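Local coordinates for stomatin operon partner protein (Pyrococcus horikoshii OT3, PDB 3WWV) that cleaves proteins preferentially near hydrophobic or aromatic residues as a membrane-bound serine protease, and is represented here by its C-terminal OB-fold domain, which lies outside the protease part, at residues A[5-11]-A[52-56]; A[11-17]-A[46-52]; A[17-23]-A[41-46]; A[34-39]-A[56-62]. The contacts are given in a common frame with arbitrary orientation. Residue numbers count along the deposited sequence, not the author numbering.

Contact 1: A[5-11]-A[52-56]; sequences TGKEEMI and VVDMD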
loop_
_atom_site.group_PDB
_atom_site.type_symbol
_atom_site.label_atom_id
_atom_site.label_comp_id
_atom_site.label_asym_id
_atom_site.label_seq_id
_atom_site.Cartn_x
_atom_site.Cartn_y
_atom_site.Cartn_z
ATOM N N THR A 5 4.054 12.545 -12.381
ATOM C CA THR A 5 3.707 11.108 -12.325
ATOM C C THR A 5 2.846 10.852 -11.082
ATOM O O THR A 5 3.360 10.812 -9.963
ATOM C CB THR A 5 4.959 10.192 -12.287
ATOM O OG1 THR A 5 5.720 10.359 -13.489
ATOM C CG2 THR A 5 4.566 8.722 -12.159
ATOM N N GLY A 6 1.541 10.680 -11.291
ATOM C CA GLY A 6 0.559 10.668 -10.203
ATOM C C GLY A 6 0.687 9.556 -9.182
ATOM O O GLY A 6 1.439 8.602 -9.366
ATOM N N LYS A 7 -0.068 9.691 -8.095
ATOM C CA LYS A 7 -0.146 8.677 -7.042
ATOM C C LYS A 7 -0.689 7.346 -7.558
ATOM O O LYS A 7 -0.263 6.273 -7.124
ATOM C CB LYS A 7 -1.020 9.173 -5.893
ATOM C CG LYS A 7 -0.409 10.288 -5.069
ATOM C CD LYS A 7 -1.190 10.471 -3.783
ATOM C CE LYS A 7 -0.680 11.664 -2.994
ATOM N NZ LYS A 7 -1.426 11.815 -1.714
ATOM N N GLU A 8 -1.627 7.431 -8.492
ATOM C CA GLU A 8 -2.312 6.264 -9.008
ATOM C C GLU A 8 -1.350 5.300 -9.701
ATOM O O GLU A 8 -1.544 4.091 -9.662
ATOM C CB GLU A 8 -3.426 6.699 -9.955
ATOM C CG GLU A 8 -4.427 5.598 -10.256
ATOM C CD GLU A 8 -5.731 6.120 -10.833
ATOM O OE1 GLU A 8 -6.517 5.287 -11.334
ATOM O OE2 GLU A 8 -5.976 7.349 -10.783
ATOM N N GLU A 9 -0.313 5.845 -10.323
ATOM C CA GLU A 9 0.640 5.047 -11.078
ATOM C C GLU A 9 1.577 4.287 -10.151
ATOM O O GLU A 9 1.992 3.175 -10.467
ATOM C CB GLU A 9 1.461 5.932 -12.023
ATOM C CG GLU A 9 0.646 6.939 -12.821
ATOM C CD GLU A 9 1.511 7.808 -13.723
ATOM O OE1 GLU A 9 1.419 9.051 -13.611
ATOM O OE2 GLU A 9 2.291 7.254 -14.533
ATOM N N MET A 10 1.904 4.883 -9.008
ATOM C CA MET A 10 2.950 4.341 -8.131
ATOM C C MET A 10 2.428 3.475 -6.986
ATOM O O MET A 10 3.093 2.521 -6.580
ATOM C CB MET A 10 3.827 5.462 -7.548
ATOM C CG MET A 10 4.507 6.362 -8.573
ATOM S SD MET A 10 5.418 5.421 -9.797
ATOM C CE MET A 10 6.748 4.714 -8.821
ATOM N N ILE A 11 1.251 3.813 -6.468
ATOM C CA ILE A 11 0.733 3.163 -5.280
ATOM C C ILE A 11 0.384 1.692 -5.555
ATOM O O ILE A 11 -0.279 1.361 -6.540
ATOM C CB ILE A 11 -0.427 3.980 -4.650
ATOM C CG1 ILE A 11 0.131 5.285 -4.076
ATOM C CG2 ILE A 11 -1.115 3.194 -3.541
ATOM C CD1 ILE A 11 -0.910 6.249 -3.549
ATOM N N VAL A 52 4.710 0.171 -2.219
ATOM C CA VAL A 52 4.397 1.604 -2.251
ATOM C C VAL A 52 2.957 1.846 -1.768
ATOM O O VAL A 52 2.019 1.332 -2.369
ATOM C CB VAL A 52 4.607 2.224 -3.661
ATOM C CG1 VAL A 52 4.476 3.741 -3.608
ATOM C CG2 VAL A 52 5.964 1.831 -4.243
ATOM N N VAL A 53 2.787 2.618 -0.693
ATOM C CA VAL A 53 1.461 2.804 -0.078
ATOM C C VAL A 53 0.898 4.218 -0.219
ATOM O O VAL A 53 -0.319 4.426 -0.085
ATOM C CB VAL A 53 1.415 2.358 1.410
ATOM C CG1 VAL A 53 1.722 0.867 1.533
ATOM C CG2 VAL A 53 2.367 3.177 2.277
ATOM N N ASP A 54 1.776 5.185 -0.487
ATOM C CA ASP A 54 1.383 6.591 -0.649
ATOM C C ASP A 54 2.501 7.359 -1.331
ATOM O O ASP A 54 3.554 6.802 -1.623
ATOM C CB ASP A 54 1.083 7.226 0.714
ATOM C CG ASP A 54 0.175 8.438 0.620
ATOM O OD1 ASP A 54 -0.298 8.801 -0.485
ATOM O OD2 ASP A 54 -0.071 9.042 1.679
ATOM N N MET A 55 2.264 8.644 -1.576
ATOM C CA MET A 55 3.263 9.516 -2.177
ATOM C C MET A 55 3.194 10.908 -1.569
ATOM O O MET A 55 2.115 11.445 -1.348
ATOM C CB MET A 55 3.064 9.601 -3.685
ATOM C CG MET A 55 4.362 9.571 -4.460
ATOM S SD MET A 55 4.130 9.833 -6.221
ATOM C CE MET A 55 2.913 8.587 -6.558
ATOM N N ASP A 56 4.369 11.472 -1.309
ATOM C CA ASP A 56 4.534 12.795 -0.732
ATOM C C ASP A 56 5.410 13.594 -1.689
ATOM O O ASP A 56 6.640 13.475 -1.663
ATOM C CB ASP A 56 5.239 12.669 0.622
ATOM C CG ASP A 56 5.139 13.929 1.463
ATOM O OD1 ASP A 56 4.358 14.849 1.119
ATOM O OD2 ASP A 56 5.838 13.985 2.493
HETATM O O HOH W 1 -2.960 10.180 -0.441
#
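At one end of this five-stranded OB-fold barrel, the short N-terminal helix 7-10 lies against the C-terminal half of strand 49-56. The helix is little more than one loosely bonded turn, its best backbone bond being Ile11 N to Lys7 O at 3.0 Å. Ahead of it Gly6 N donates to Glu9 OE1 at 2.8 Å, so a side chain of the helix reaches back to its own start.

Apolar packing does most of the joining. Met55 points at the helix, its CE 3.4 Å from Met10 CG, and Met10 CB is 4.3 Å from Val52 CG1. Met10 and Met55 both also touch Leu60 of strand 59-64, so the helix is tied into the barrel interior. Ile11 packs on Phe40 of the second subunit, which places this end at the dimer interface. Other side chains make van der Waals contact with backbone: Met55 SD is 3.9 Å from Thr5 O, just before the helix, Val52 CB 3.3 Å from Met10 O, and Ile11 CD1 3.7 Å from Asp54 CA.

The polar part is at the surface. Val53 and Asp54 form a classic beta bulge opposite Ile61, and Asp54 OD1 accepts a weak bond from Met55 N at 2.8 Å. Lys7 NZ makes a long salt bridge of 3.4 Å to Asp54 OD1, and a water reinforces it, 2.6 Å from Lys7 NZ and 3.0 Å from Asp54 OD1.

Contact 2: A[11-17]-A[46-52]; sequences IGLIGTV and KGEKVRV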
loop_
_atom_site.group_PDB
_atom_site.type_symbol
_atom_site.label_atom_id
_atom_site.label_comp_id
_atom_site.label_asym_id
_atom_site.label_seq_id
_atom_site.Cartn_x
_atom_site.Cartn_y
_atom_site.Cartn_z
ATOM N N ILE A 11 1.251 3.813 -6.468
ATOM C CA ILE A 11 0.733 3.163 -5.280
ATOM C C ILE A 11 0.384 1.692 -5.555
ATOM O O ILE A 11 -0.279 1.361 -6.540
ATOM C CB ILE A 11 -0.427 3.980 -4.650
ATOM C CG1 ILE A 11 0.131 5.285 -4.076
ATOM C CG2 ILE A 11 -1.115 3.194 -3.541
ATOM C CD1 ILE A 11 -0.910 6.249 -3.549
ATOM N N GLY A 12 0.876 0.807 -4.695
ATOM C CA GLY A 12 0.650 -0.625 -4.864
ATOM C C GLY A 12 1.810 -1.377 -5.481
ATOM O O GLY A 12 1.876 -2.596 -5.366
ATOM N N LEU A 13 2.720 -0.663 -6.144
ATOM C CA LEU A 13 3.884 -1.303 -6.779
ATOM C C LEU A 13 4.892 -1.824 -5.758
ATOM O O LEU A 13 4.962 -1.329 -4.627
ATOM C CB LEU A 13 4.597 -0.342 -7.743
ATOM C CG LEU A 13 3.859 0.065 -9.025
ATOM C CD1 LEU A 13 4.671 1.061 -9.837
ATOM C CD2 LEU A 13 3.487 -1.146 -9.873
ATOM N N ILE A 14 5.682 -2.812 -6.177
ATOM C CA ILE A 14 6.786 -3.328 -5.374
ATOM C C ILE A 14 8.098 -2.720 -5.882
ATOM O O ILE A 14 8.255 -2.466 -7.075
ATOM C CB ILE A 14 6.815 -4.883 -5.358
ATOM C CG1 ILE A 14 7.601 -5.411 -4.155
ATOM C CG2 ILE A 14 7.364 -5.444 -6.666
ATOM C CD1 ILE A 14 7.485 -6.913 -3.937
ATOM N N GLY A 15 9.010 -2.455 -4.959
ATOM C CA GLY A 15 10.347 -1.993 -5.293
ATOM C C GLY A 15 11.401 -2.630 -4.405
ATOM O O GLY A 15 11.098 -3.462 -3.541
ATOM N N THR A 16 12.651 -2.241 -4.617
ATOM C CA THR A 16 13.749 -2.792 -3.849
ATOM C C THR A 16 14.545 -1.623 -3.326
ATOM O O THR A 16 14.795 -0.664 -4.063
ATOM C CB THR A 16 14.633 -3.683 -4.732
ATOM O OG1 THR A 16 13.799 -4.604 -5.444
ATOM C CG2 THR A 16 15.638 -4.472 -3.901
ATOM N N VAL A 17 14.907 -1.677 -2.046
ATOM C CA VAL A 17 15.735 -0.638 -1.455
ATOM C C VAL A 17 17.119 -0.704 -2.100
ATOM O O VAL A 17 17.736 -1.771 -2.138
ATOM C CB VAL A 17 15.862 -0.785 0.077
ATOM C CG1 VAL A 17 16.772 0.302 0.643
ATOM C CG2 VAL A 17 14.493 -0.758 0.758
ATOM N N LYS A 46 19.067 -2.200 2.671
ATOM C CA LYS A 46 19.386 -2.355 1.258
ATOM C C LYS A 46 19.059 -3.773 0.767
ATOM O O LYS A 46 19.359 -4.763 1.443
ATOM C CB LYS A 46 20.863 -2.017 1.041
ATOM C CG LYS A 46 21.393 -2.176 -0.376
ATOM C CD LYS A 46 22.889 -1.894 -0.395
ATOM C CE LYS A 46 23.540 -2.344 -1.700
ATOM N NZ LYS A 46 23.396 -1.334 -2.787
ATOM N N GLY A 47 18.429 -3.865 -0.398
ATOM C CA GLY A 47 18.030 -5.152 -0.945
ATOM C C GLY A 47 16.649 -5.631 -0.525
ATOM O O GLY A 47 16.089 -6.504 -1.172
ATOM N N GLU A 48 16.098 -5.072 0.554
ATOM C CA GLU A 48 14.745 -5.448 1.009
ATOM C C GLU A 48 13.669 -5.045 -0.006
ATOM O O GLU A 48 13.789 -4.032 -0.688
ATOM C CB GLU A 48 14.419 -4.844 2.389
ATOM C CG GLU A 48 15.356 -5.262 3.519
ATOM C CD GLU A 48 14.976 -6.578 4.186
ATOM O OE1 GLU A 48 15.893 -7.394 4.477
ATOM O OE2 GLU A 48 13.763 -6.793 4.442
ATOM N N LYS A 49 12.637 -5.873 -0.109
ATOM C CA LYS A 49 11.454 -5.579 -0.922
ATOM C C LYS A 49 10.454 -4.704 -0.159
ATOM O O LYS A 49 10.134 -4.969 0.995
ATOM C CB LYS A 49 10.778 -6.884 -1.361
ATOM C CG LYS A 49 11.671 -7.822 -2.158
ATOM C CD LYS A 49 12.115 -7.195 -3.473
ATOM C CE LYS A 49 13.224 -8.017 -4.125
ATOM N NZ LYS A 49 13.800 -7.349 -5.328
ATOM N N VAL A 50 9.960 -3.661 -0.812
ATOM C CA VAL A 50 8.982 -2.760 -0.200
ATOM C C VAL A 50 7.750 -2.599 -1.079
ATOM O O VAL A 50 7.800 -2.823 -2.301
ATOM C CB VAL A 50 9.574 -1.351 0.086
ATOM C CG1 VAL A 50 10.589 -1.394 1.221
ATOM C CG2 VAL A 50 10.185 -0.736 -1.164
ATOM N N ARG A 51 6.654 -2.178 -0.452
ATOM C CA ARG A 51 5.395 -1.920 -1.135
ATOM C C ARG A 51 5.112 -0.418 -1.097
ATOM O O ARG A 51 5.240 0.191 -0.046
ATOM C CB ARG A 51 4.278 -2.652 -0.390
ATOM C CG ARG A 51 2.956 -2.746 -1.139
ATOM C CD ARG A 51 2.743 -4.153 -1.664
ATOM N NE ARG A 51 2.897 -4.212 -3.105
ATOM C CZ ARG A 51 2.997 -5.335 -3.809
ATOM N NH1 ARG A 51 2.992 -6.516 -3.206
ATOM N NH2 ARG A 51 3.120 -5.273 -5.124
ATOM N N VAL A 52 4.710 0.171 -2.219
ATOM C CA VAL A 52 4.397 1.604 -2.251
ATOM C C VAL A 52 2.957 1.846 -1.768
ATOM O O VAL A 52 2.019 1.332 -2.369
ATOM C CB VAL A 52 4.607 2.224 -3.661
ATOM C CG1 VAL A 52 4.476 3.741 -3.608
ATOM C CG2 VAL A 52 5.964 1.831 -4.243
#
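Strand 14-17 pairs antiparallel with strand 49-52, the join between first and fourth strands that closes an OB-fold barrel. Gly15 and Val50 are the hydrogen-bonded pair: Gly15 N gives to Val50 O at 2.9 Å and Val50 N to Gly15 O at 3.0 Å. The pairing carries on at both ends. Val17 N donates to Glu48 O (2.9 Å) and Gly47 N to Val17 O (2.8 Å); at the other end Val52 N reaches Leu13 O (2.8 Å) and Gly12 N reaches Val52 O (2.6 Å). Gly12 and Gly47 both have positive phi, where a CB would clash with the preceding carbonyl.

Gly12 O takes two bonds from the Arg51 guanidinium, NE and NH2 each at 3.0 Å, while Arg51 NH1 pairs with Glu65. Glu48 turns its carboxylate away to Arg64. Inside the barrel Val17 CG2 meets Val50 CG1 at 4.0 Å. On the outer face, across the Thr16-Lys49 non-hydrogen-bonded pair, Lys49 NZ donates to Thr16 OG1 at 2.7 Å.

Contact 3: A[17-23]-A[41-46]; sequences VVEELNP and NGKIEK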
loop_
_atom_site.group_PDB
_atom_site.type_symbol
_atom_site.label_atom_id
_atom_site.label_comp_id
_atom_site.label_asym_id
_atom_site.label_seq_id
_atom_site.Cartn_x
_atom_site.Cartn_y
_atom_site.Cartn_z
ATOM N N VAL A 17 14.907 -1.677 -2.046
ATOM C CA VAL A 17 15.735 -0.638 -1.455
ATOM C C VAL A 17 17.119 -0.704 -2.100
ATOM O O VAL A 17 17.736 -1.771 -2.138
ATOM C CB VAL A 17 15.862 -0.785 0.077
ATOM C CG1 VAL A 17 16.772 0.302 0.643
ATOM C CG2 VAL A 17 14.493 -0.758 0.758
ATOM N N VAL A 18 17.583 0.433 -2.620
ATOM C CA VAL A 18 18.928 0.551 -3.181
ATOM C C VAL A 18 19.835 1.370 -2.258
ATOM O O VAL A 18 21.050 1.188 -2.243
ATOM C CB VAL A 18 18.921 1.077 -4.641
ATOM C CG1 VAL A 18 18.242 0.069 -5.558
ATOM C CG2 VAL A 18 18.196 2.408 -4.756
ATOM N N GLU A 19 19.229 2.244 -1.459
ATOM C CA GLU A 19 19.940 2.937 -0.392
ATOM C C GLU A 19 19.073 2.936 0.870
ATOM O O GLU A 19 17.968 3.481 0.866
ATOM C CB GLU A 19 20.292 4.368 -0.816
ATOM C CG GLU A 19 20.942 5.192 0.281
ATOM C CD GLU A 19 21.261 6.606 -0.166
ATOM O OE1 GLU A 19 22.335 6.810 -0.771
ATOM O OE2 GLU A 19 20.446 7.511 0.095
ATOM N N GLU A 20 19.593 2.329 1.938
ATOM C CA GLU A 20 18.852 2.095 3.189
ATOM C C GLU A 20 17.885 3.214 3.559
ATOM O O GLU A 20 18.254 4.396 3.564
ATOM C CB GLU A 20 19.810 1.821 4.359
ATOM C CG GLU A 20 19.123 1.414 5.653
ATOM C CD GLU A 20 20.103 1.136 6.781
ATOM O OE1 GLU A 20 20.722 2.095 7.306
ATOM O OE2 GLU A 20 20.235 -0.052 7.160
ATOM N N LEU A 21 16.653 2.812 3.871
ATOM C CA LEU A 21 15.613 3.713 4.365
ATOM C C LEU A 21 15.738 3.856 5.872
ATOM O O LEU A 21 15.405 2.934 6.613
ATOM C CB LEU A 21 14.228 3.167 4.004
ATOM C CG LEU A 21 13.652 3.452 2.623
ATOM C CD1 LEU A 21 14.647 3.243 1.491
ATOM C CD2 LEU A 21 12.427 2.596 2.418
ATOM N N ASN A 22 16.217 5.009 6.326
ATOM C CA ASN A 22 16.517 5.186 7.746
ATOM C C ASN A 22 16.065 6.498 8.409
ATOM O O ASN A 22 16.869 7.121 9.087
ATOM C CB ASN A 22 18.022 4.997 7.968
ATOM C CG ASN A 22 18.866 5.868 7.043
ATOM O OD1 ASN A 22 19.849 5.398 6.462
ATOM N ND2 ASN A 22 18.486 7.139 6.897
ATOM N N PRO A 23 14.781 6.912 8.245
ATOM C CA PRO A 23 13.657 6.299 7.526
ATOM C C PRO A 23 13.625 6.687 6.041
ATOM O O PRO A 23 12.877 6.082 5.269
ATOM C CB PRO A 23 12.436 6.868 8.255
ATOM C CG PRO A 23 12.872 8.219 8.704
ATOM C CD PRO A 23 14.370 8.180 8.890
ATOM N N ASN A 41 8.423 2.031 10.118
ATOM C CA ASN A 41 9.727 1.471 10.479
ATOM C C ASN A 41 10.812 2.526 10.566
ATOM O O ASN A 41 10.853 3.450 9.763
ATOM C CB ASN A 41 10.154 0.389 9.478
ATOM C CG ASN A 41 9.478 -0.957 9.721
ATOM O OD1 ASN A 41 9.693 -1.911 8.965
ATOM N ND2 ASN A 41 8.660 -1.046 10.773
ATOM N N GLY A 42 11.689 2.382 11.551
ATOM C CA GLY A 42 12.830 3.275 11.691
ATOM C C GLY A 42 13.891 3.028 10.628
ATOM O O GLY A 42 14.660 3.945 10.311
ATOM N N LYS A 43 13.920 1.805 10.075
ATOM C CA LYS A 43 14.996 1.363 9.172
ATOM C C LYS A 43 14.628 0.150 8.299
ATOM O O LYS A 43 14.332 -0.930 8.816
ATOM C CB LYS A 43 16.271 1.056 9.974
ATOM C CG LYS A 43 17.447 0.559 9.141
ATOM C CD LYS A 43 18.523 -0.065 10.015
ATOM C CE LYS A 43 19.365 1.006 10.685
ATOM N NZ LYS A 43 20.121 0.467 11.846
ATOM N N ILE A 44 14.662 0.337 6.980
ATOM C CA ILE A 44 14.518 -0.764 6.025
ATOM C C ILE A 44 15.799 -0.892 5.187
ATOM O O ILE A 44 16.236 0.062 4.557
ATOM C CB ILE A 44 13.267 -0.604 5.128
ATOM C CG1 ILE A 44 12.005 -0.425 5.990
ATOM C CG2 ILE A 44 13.120 -1.800 4.194
ATOM C CD1 ILE A 44 10.732 -0.215 5.191
ATOM N N GLU A 45 16.382 -2.089 5.189
ATOM C CA GLU A 45 17.749 -2.320 4.696
ATOM C C GLU A 45 17.857 -2.427 3.178
ATOM O O GLU A 45 16.880 -2.723 2.493
ATOM C CB GLU A 45 18.341 -3.589 5.333
ATOM C CG GLU A 45 18.498 -3.557 6.855
ATOM C CD GLU A 45 17.211 -3.879 7.633
ATOM O OE1 GLU A 45 16.135 -4.077 7.018
ATOM O OE2 GLU A 45 17.278 -3.935 8.880
ATOM N N LYS A 46 19.067 -2.200 2.671
ATOM C CA LYS A 46 19.386 -2.355 1.258
ATOM C C LYS A 46 19.059 -3.773 0.767
ATOM O O LYS A 46 19.359 -4.763 1.443
ATOM C CB LYS A 46 20.863 -2.017 1.041
ATOM C CG LYS A 46 21.393 -2.176 -0.376
ATOM C CD LYS A 46 22.889 -1.894 -0.395
ATOM C CE LYS A 46 23.540 -2.344 -1.700
ATOM N NZ LYS A 46 23.396 -1.334 -2.787
HETATM O O HOH W 2 21.213 -1.665 4.486
#
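The loop leading out of strand 14-19 and the long connection before strand 49-56 come together at one end of the barrel, close to a bound sodium ion that lies about 4 Å from the side chain of Pro23. Two backbone bonds hold them: Leu21 N donates to Ile44 O at 2.9 Å and Ile44 N to Leu21 O at 2.7 Å. This makes Leu21 and Ile44 a single antiparallel hydrogen-bonded bridge, with Lys43 CA brought to 3.0 Å from Leu21 O and Asn22 CA to 3.4 Å from Gly42 O as CA-H...O contacts. Beyond it the chain enters Pro23 through a cis peptide bond, and Pro23 bonds to Ser38.

In OB-fold terms, this connection joins the third and fourth strands, the place where many relatives carry a helix; here it has no regular secondary structure. From it Ile44 packs with Val17 and Leu21 at the barrel end. Ile44 CG2 is 3.8 Å from Val17 CG2, and Ile44 CB is 4.1 Å from Leu21 CB, with Val50 and Val62 behind them.

Near residue 18 the first strand turns a corner, where Val18 and Glu19 form a classic beta bulge opposite Met26. The exposed side is polar: Lys46 NZ makes a weak bond to Val18 O at 3.5 Å, and a water links Glu20 OE2 (3.3 Å) to Lys46 N (2.9 Å). Glu45 instead pairs with Arg64.

Contact 4: A[34-39]-A[56-62]; sequences WKARSK and DGLTLIV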
loop_
_atom_site.group_PDB
_atom_site.type_symbol
_atom_site.label_atom_id
_atom_site.label_comp_id
_atom_site.label_asym_id
_atom_site.label_seq_id
_atom_site.Cartn_x
_atom_site.Cartn_y
_atom_site.Cartn_z
ATOM N N TRP A 34 13.857 6.154 -7.164
ATOM C CA TRP A 34 12.993 7.083 -6.441
ATOM C C TRP A 34 13.474 7.359 -5.017
ATOM O O TRP A 34 14.017 6.475 -4.352
ATOM C CB TRP A 34 11.581 6.518 -6.354
ATOM C CG TRP A 34 10.792 6.633 -7.593
ATOM C CD1 TRP A 34 10.818 5.794 -8.664
ATOM C CD2 TRP A 34 9.814 7.638 -7.888
ATOM N NE1 TRP A 34 9.926 6.219 -9.615
ATOM C CE2 TRP A 34 9.299 7.351 -9.166
ATOM C CE3 TRP A 34 9.332 8.760 -7.197
ATOM C CZ2 TRP A 34 8.319 8.149 -9.775
ATOM C CZ3 TRP A 34 8.356 9.547 -7.796
ATOM C CH2 TRP A 34 7.861 9.239 -9.072
ATOM N N LYS A 35 13.253 8.590 -4.555
ATOM C CA LYS A 35 13.364 8.909 -3.144
ATOM C C LYS A 35 12.221 8.186 -2.451
ATOM O O LYS A 35 11.116 8.101 -2.994
ATOM C CB LYS A 35 13.237 10.408 -2.906
ATOM C CG LYS A 35 14.460 11.228 -3.275
ATOM C CD LYS A 35 14.214 12.709 -3.010
ATOM C CE LYS A 35 15.528 13.466 -2.866
ATOM N NZ LYS A 35 15.460 14.516 -1.802
ATOM N N ALA A 36 12.486 7.655 -1.262
ATOM C CA ALA A 36 11.480 6.900 -0.527
ATOM C C ALA A 36 11.642 7.075 0.974
ATOM O O ALA A 36 12.726 7.420 1.459
ATOM C CB ALA A 36 11.521 5.422 -0.906
ATOM N N ARG A 37 10.547 6.836 1.693
ATOM C CA ARG A 37 10.482 7.010 3.141
ATOM C C ARG A 37 9.617 5.881 3.701
ATOM O O ARG A 37 8.518 5.656 3.210
ATOM C CB ARG A 37 9.866 8.384 3.453
ATOM C CG ARG A 37 9.835 8.781 4.918
ATOM C CD ARG A 37 9.554 10.272 5.099
ATOM N NE ARG A 37 8.142 10.637 4.917
ATOM C CZ ARG A 37 7.682 11.567 4.068
ATOM N NH1 ARG A 37 8.501 12.263 3.284
ATOM N NH2 ARG A 37 6.381 11.807 4.007
ATOM N N SER A 38 10.108 5.152 4.696
ATOM C CA SER A 38 9.295 4.103 5.299
ATOM C C SER A 38 8.225 4.734 6.173
ATOM O O SER A 38 8.507 5.684 6.900
ATOM C CB SER A 38 10.137 3.129 6.109
ATOM O OG SER A 38 10.787 3.794 7.165
ATOM N N LYS A 39 7.003 4.212 6.090
ATOM C CA LYS A 39 5.877 4.806 6.814
ATOM C C LYS A 39 5.980 4.701 8.338
ATOM O O LYS A 39 5.700 5.672 9.030
ATOM C CB LYS A 39 4.544 4.237 6.349
ATOM C CG LYS A 39 3.365 5.079 6.825
ATOM C CD LYS A 39 2.043 4.559 6.308
ATOM C CE LYS A 39 0.907 5.229 7.055
ATOM N NZ LYS A 39 0.640 6.604 6.561
ATOM N N ASP A 56 4.369 11.472 -1.309
ATOM C CA ASP A 56 4.534 12.795 -0.732
ATOM C C ASP A 56 5.410 13.594 -1.689
ATOM O O ASP A 56 6.640 13.475 -1.663
ATOM C CB ASP A 56 5.239 12.669 0.622
ATOM C CG ASP A 56 5.139 13.929 1.463
ATOM O OD1 ASP A 56 4.358 14.849 1.119
ATOM O OD2 ASP A 56 5.838 13.985 2.493
ATOM N N GLY A 57 4.785 14.406 -2.535
ATOM C CA GLY A 57 5.517 15.066 -3.608
ATOM C C GLY A 57 6.119 13.998 -4.500
ATOM O O GLY A 57 5.402 13.148 -5.010
ATOM N N LEU A 58 7.437 14.022 -4.649
ATOM C CA LEU A 58 8.163 13.015 -5.410
ATOM C C LEU A 58 8.788 11.920 -4.526
ATOM O O LEU A 58 9.600 11.115 -5.001
ATOM C CB LEU A 58 9.245 13.687 -6.270
ATOM C CG LEU A 58 8.779 14.677 -7.343
ATOM C CD1 LEU A 58 9.969 15.423 -7.928
ATOM C CD2 LEU A 58 7.969 13.981 -8.440
ATOM N N THR A 59 8.414 11.887 -3.247
ATOM C CA THR A 59 8.931 10.878 -2.321
ATOM C C THR A 59 7.899 9.757 -2.133
ATOM O O THR A 59 6.761 10.015 -1.735
ATOM C CB THR A 59 9.307 11.503 -0.952
ATOM O OG1 THR A 59 10.268 12.548 -1.148
ATOM C CG2 THR A 59 9.902 10.466 -0.002
ATOM N N LEU A 60 8.297 8.523 -2.425
ATOM C CA LEU A 60 7.418 7.357 -2.225
ATOM C C LEU A 60 7.391 6.927 -0.761
ATOM O O LEU A 60 8.433 6.839 -0.117
ATOM C CB LEU A 60 7.863 6.182 -3.100
ATOM C CG LEU A 60 7.990 6.455 -4.590
ATOM C CD1 LEU A 60 8.444 5.200 -5.321
ATOM C CD2 LEU A 60 6.675 6.959 -5.159
ATOM N N ILE A 61 6.192 6.674 -0.242
ATOM C CA ILE A 61 6.021 6.171 1.124
ATOM C C ILE A 61 5.755 4.685 1.026
ATOM O O ILE A 61 4.907 4.242 0.251
ATOM C CB ILE A 61 4.920 6.936 1.877
ATOM C CG1 ILE A 61 5.358 8.399 2.029
ATOM C CG2 ILE A 61 4.654 6.339 3.261
ATOM C CD1 ILE A 61 4.203 9.365 2.074
ATOM N N VAL A 62 6.524 3.911 1.783
ATOM C CA VAL A 62 6.605 2.471 1.591
ATOM C C VAL A 62 6.547 1.784 2.944
ATOM O O VAL A 62 6.902 2.387 3.967
ATOM C CB VAL A 62 7.910 2.060 0.863
ATOM C CG1 VAL A 62 8.039 2.746 -0.492
ATOM C CG2 VAL A 62 9.138 2.360 1.703
#
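Leu60 is the middle of the apolar side of this pairing. Its CD1 lies 3.6 Å from Trp34 CB, and its CD2 sits over the face of the indole, 4.2 Å from the centroid of the six-membered ring, a CH-pi contact. Ala36 adds its methyl on the sheet face of Leu60 and Val62, Ala36 CB being 4.3 Å from Leu60 CB and 4.4 Å from Val62 CG1; Ile27 packs on Ala36, Leu60 and Val62. At the edge of the indole, Trp34 CE3 is 3.2 Å from Leu58 O.

The backbones run parallel, third strand beside fifth, the pairing that marks the OB-fold barrel. Four bonds alternate along it: Leu60 N to Lys35 O at 2.9 Å, Arg37 N to Leu60 O at 2.8 Å, Val62 N to Arg37 O at 3.0 Å and Lys39 N to Val62 O at 2.8 Å.

The other face, with Arg37, Thr59 and Ile61, is mixed. Strand 59-62 is entered through a type II' turn from Asp56 to Thr59, with Gly57 at positive phi. Arg37 spreads its guanidinium over Ile61, with Arg37 NH2 3.8 Å from Ile61 CD1, and ends in a salt bridge, Arg37 NH2 to Asp56 OD2 at 2.7 Å.

Together the four contacts take in much of one barrel. Strand 49-56 serves contacts 1 and 2 in succession, sharing Val52, and Ile11, in the loop between helix 7-10 and strand 14-19, also belongs to both; their centres are about 12 Å apart. Contact 4 lies beside contact 1, bonded to it by Val53 N to Ile61 O at 2.8 Å and sharing Asp56. Contact 3, its centre about 18 Å from that of contact 1 across the chain's centre, meets contact 4 through Pro23 O to Ser38 N at 3.0 Å, near the sodium ion, which is about 5 Å from the Ser38 side chain. Val50 CG1 to Ile44 CG2 (3.9 Å) joins contacts 2 and 3 inside the barrel.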